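Local atomic coordinates of lysine-specific demethylase REF6 (Arabidopsis thaliana, PDB entry 6A58), a protein that removes methyl groups from a di- or trimethylated lysine of histone H3, thereby activating genes, and binds DNA through four C2H2 zinc fingers. Residues A21-N26 with S35-L40. Numbering follows the deposited sequence.
With ZN (zinc ion), chain B.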
ATOM      1  N   ALA A  21       3.925  -2.877 -28.784  1.00 40.78           N
ATOM      2  CA  ALA A  21       4.289  -1.466 -28.932  1.00 39.57           C
ATOM      3  C   ALA A  21       4.950  -0.868 -27.685  1.00 38.20           C
ATOM      4  O   ALA A  21       5.760   0.054 -27.803  1.00 39.20           O
ATOM      5  CB  ALA A  21       3.059  -0.649 -29.307  1.00 39.98           C
ATOM      6  N   ALA A  22       4.596  -1.376 -26.505  1.00 36.14           N
ATOM      7  CA  ALA A  22       5.134  -0.862 -25.242  1.00 34.10           C
ATOM      8  C   ALA A  22       6.603  -1.235 -25.039  1.00 32.86           C
ATOM      9  O   ALA A  22       7.093  -2.228 -25.588  1.00 33.22           O
ATOM     10  CB  ALA A  22       4.303  -1.356 -24.068  1.00 34.19           C
ATOM     11  N   TYR A  23       7.291  -0.421 -24.242  1.00 31.39           N
ATOM     12  CA  TYR A  23       8.692  -0.630 -23.893  1.00 30.40           C
ATOM     13  C   TYR A  23       8.799  -0.978 -22.409  1.00 29.31           C
ATOM     14  O   TYR A  23       8.591  -0.123 -21.548  1.00 27.91           O
ATOM     15  CB  TYR A  23       9.499   0.630 -24.206  1.00 31.63           C
ATOM     16  CG  TYR A  23       9.675   0.872 -25.690  1.00 33.09           C
ATOM     17  CD1 TYR A  23       8.675   1.496 -26.442  1.00 34.31           C
ATOM     18  CD2 TYR A  23      10.838   0.473 -26.344  1.00 34.98           C
ATOM     19  CE1 TYR A  23       8.835   1.714 -27.806  1.00 35.34           C
ATOM     20  CE2 TYR A  23      11.008   0.688 -27.704  1.00 36.07           C
ATOM     21  CZ  TYR A  23      10.005   1.308 -28.430  1.00 36.37           C
ATOM     22  OH  TYR A  23      10.179   1.522 -29.780  1.00 39.38           O
ATOM     23  N   GLN A  24       9.138  -2.233 -22.123  1.00 28.42           N
ATOM     24  CA  GLN A  24       9.161  -2.746 -20.750  1.00 28.43           C
ATOM     25  C   GLN A  24      10.508  -2.457 -20.076  1.00 28.22           C
ATOM     26  O   GLN A  24      11.557  -2.484 -20.730  1.00 28.79           O
ATOM     27  CB  GLN A  24       8.861  -4.254 -20.733  1.00 28.95           C
ATOM     28  CG  GLN A  24       7.434  -4.635 -21.143  1.00 29.86           C
ATOM     29  CD  GLN A  24       7.178  -4.637 -22.649  1.00 30.64           C
ATOM     30  OE1 GLN A  24       8.110  -4.648 -23.460  1.00 31.67           O
ATOM     31  NE2 GLN A  24       5.903  -4.635 -23.030  1.00 31.94           N
ATOM     32  N   CYS A  25      10.470  -2.175 -18.773  1.00 27.07           N
ATOM     33  CA  CYS A  25      11.685  -1.970 -17.978  1.00 27.73           C
ATOM     34  C   CYS A  25      12.306  -3.308 -17.602  1.00 28.48           C
ATOM     35  O   CYS A  25      11.604  -4.208 -17.140  1.00 28.27           O
ATOM     36  CB  CYS A  25      11.385  -1.180 -16.707  1.00 27.62           C
ATOM     37  SG  CYS A  25      12.871  -0.827 -15.733  1.00 28.18           S
ATOM     38  N   ASN A  26      13.623  -3.427 -17.789  1.00 29.34           N
ATOM     39  CA  ASN A  26      14.346  -4.676 -17.497  1.00 30.43           C
ATOM     40  C   ASN A  26      15.024  -4.712 -16.121  1.00 31.71           C
ATOM     41  O   ASN A  26      15.761  -5.657 -15.828  1.00 32.87           O
ATOM     42  CB  ASN A  26      15.358  -4.998 -18.613  1.00 30.29           C
ATOM     43  CG  ASN A  26      16.474  -3.973 -18.734  1.00 31.26           C
ATOM     44  OD1 ASN A  26      16.481  -2.937 -18.065  1.00 31.71           O
ATOM     45  ND2 ASN A  26      17.423  -4.258 -19.620  1.00 32.13           N
ATOM     46  N   SER A  35       5.362   4.195 -23.426  1.00 30.72           N
ATOM     47  CA  SER A  35       4.871   4.377 -24.793  1.00 32.55           C
ATOM     48  C   SER A  35       5.988   4.510 -25.830  1.00 33.61           C
ATOM     49  O   SER A  35       5.757   4.273 -27.019  1.00 36.22           O
ATOM     50  CB  SER A  35       3.961   5.609 -24.865  1.00 33.48           C
ATOM     51  OG  SER A  35       2.877   5.497 -23.956  1.00 35.81           O
ATOM     52  N   SER A  36       7.186   4.888 -25.387  1.00 33.35           N
ATOM     53  CA  SER A  36       8.325   5.072 -26.284  1.00 33.67           C
ATOM     54  C   SER A  36       9.633   4.674 -25.621  1.00 33.22           C
ATOM     55  O   SER A  36       9.727   4.630 -24.391  1.00 32.77           O
ATOM     56  CB  SER A  36       8.404   6.535 -26.707  1.00 33.76           C
ATOM     57  OG  SER A  36       8.645   7.370 -25.584  1.00 34.16           O
ATOM     58  N   GLU A  37      10.645   4.404 -26.442  1.00 32.94           N
ATOM     59  CA  GLU A  37      11.993   4.133 -25.940  1.00 32.77           C
ATOM     60  C   GLU A  37      12.539   5.333 -25.168  1.00 31.35           C
ATOM     61  O   GLU A  37      13.241   5.162 -24.174  1.00 30.16           O
ATOM     62  CB  GLU A  37      12.957   3.768 -27.074  1.00 34.52           C
ATOM     63  CG  GLU A  37      14.293   3.240 -26.574  1.00 35.80           C
ATOM     64  CD  GLU A  37      15.207   2.745 -27.679  1.00 37.12           C
ATOM     65  OE1 GLU A  37      15.161   3.290 -28.804  1.00 40.53           O
ATOM     66  OE2 GLU A  37      15.987   1.812 -27.410  1.00 37.67           O
ATOM     67  N   LYS A  38      12.215   6.535 -25.645  1.00 31.12           N
ATOM     68  CA  LYS A  38      12.569   7.786 -24.972  1.00 30.44           C
ATOM     69  C   LYS A  38      12.189   7.776 -23.496  1.00 28.73           C
ATOM     70  O   LYS A  38      13.024   8.035 -22.632  1.00 28.25           O
ATOM     71  CB  LYS A  38      11.876   8.957 -25.671  1.00 32.09           C
ATOM     72  CG  LYS A  38      12.152  10.316 -25.059  1.00 33.77           C
ATOM     73  CD  LYS A  38      11.492  11.410 -25.877  1.00 35.13           C
ATOM     74  CE  LYS A  38      12.173  12.740 -25.676  1.00 36.81           C
ATOM     75  NZ  LYS A  38      13.471  12.832 -26.402  1.00 37.06           N
ATOM     76  N   GLN A  39      10.930   7.461 -23.216  1.00 27.90           N
ATOM     77  CA  GLN A  39      10.445   7.464 -21.835  1.00 27.54           C
ATOM     78  C   GLN A  39      11.008   6.301 -21.015  1.00 26.04           C
ATOM     79  O   GLN A  39      11.170   6.427 -19.802  1.00 25.30           O
ATOM     80  CB  GLN A  39       8.913   7.499 -21.795  1.00 28.73           C
ATOM     81  CG  GLN A  39       8.322   8.775 -22.394  1.00 29.58           C
ATOM     82  CD  GLN A  39       8.773  10.050 -21.695  1.00 29.88           C
ATOM     83  OE1 GLN A  39       9.076  10.051 -20.498  1.00 31.26           O
ATOM     84  NE2 GLN A  39       8.825  11.147 -22.445  1.00 32.41           N
ATOM     85  N   LEU A  40      11.329   5.190 -21.671  1.00 25.54           N
ATOM     86  CA  LEU A  40      12.047   4.099 -21.011  1.00 25.69           C
ATOM     87  C   LEU A  40      13.467   4.532 -20.616  1.00 25.94           C
ATOM     88  O   LEU A  40      13.928   4.212 -19.526  1.00 25.54           O
ATOM     89  CB  LEU A  40      12.103   2.853 -21.897  1.00 26.59           C
ATOM     90  CG  LEU A  40      12.923   1.682 -21.341  1.00 26.77           C
ATOM     91  CD1 LEU A  40      12.331   1.190 -20.029  1.00 26.88           C
ATOM     92  CD2 LEU A  40      13.039   0.551 -22.350  1.00 27.94           C
TER
HETATM   93 ZN    ZN B1401      11.809   0.184 -13.964  0.90 32.62          ZN
HETATM   94  O   HOH W   1      12.573   3.295 -30.607  1.00 60.66           O
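Y23 lays one face of its ring on the backbone that opens helix 37-44, and the amide nitrogen E37 N sits 3.4 Å above the ring plane, over the ring's centre. At the same face, Y23 CD1 comes within 3.4 Å of S36 C, so the aromatic ring covers the peptide unit linking S36 to E37. The methylene of E37 adds a CH-pi contact: CB stands 4.1 Å from the centroid of the Y23 ring, 27° off the ring normal. From the helix side L40 completes the apolar patch, its CD2 4.0 Å from Y23 CB and its CD1 3.8 Å from C25 CA. L40 points its CB toward the strand, and CG is set anti to the backbone N (chi1 176°); both methyls also lie close to Q24 O.

A second shell fixes these pieces. S36 is the N-cap, its OG accepting from Q39 N at 3.3 Å with an angle of 161°, which holds the start of the helix, where the ring covers the S36-E37 peptide. Beyond the ring's rim, a water bridges Y23 OH and E37 OE1, donating to the carboxylate oxygen. Backbone hydrogen bonds pair Y23 with F34, in the antiparallel strand 33-34, and C25 with M32, while L40 also touches F34.

This is the beta-beta-alpha plan of a C2H2 zinc finger, here the first and degenerate one of REF6. C25 SG binds zinc at 2.3 Å; C30, H43 and H60 complete the site. Direct contact between the segments is van der Waals and CH-pi, so polar linkage between them comes through the water bridge and the zinc, which ties C25, just past the strand, to H43 of the helix; through H60 the same ion also couples this finger to helix 60-70.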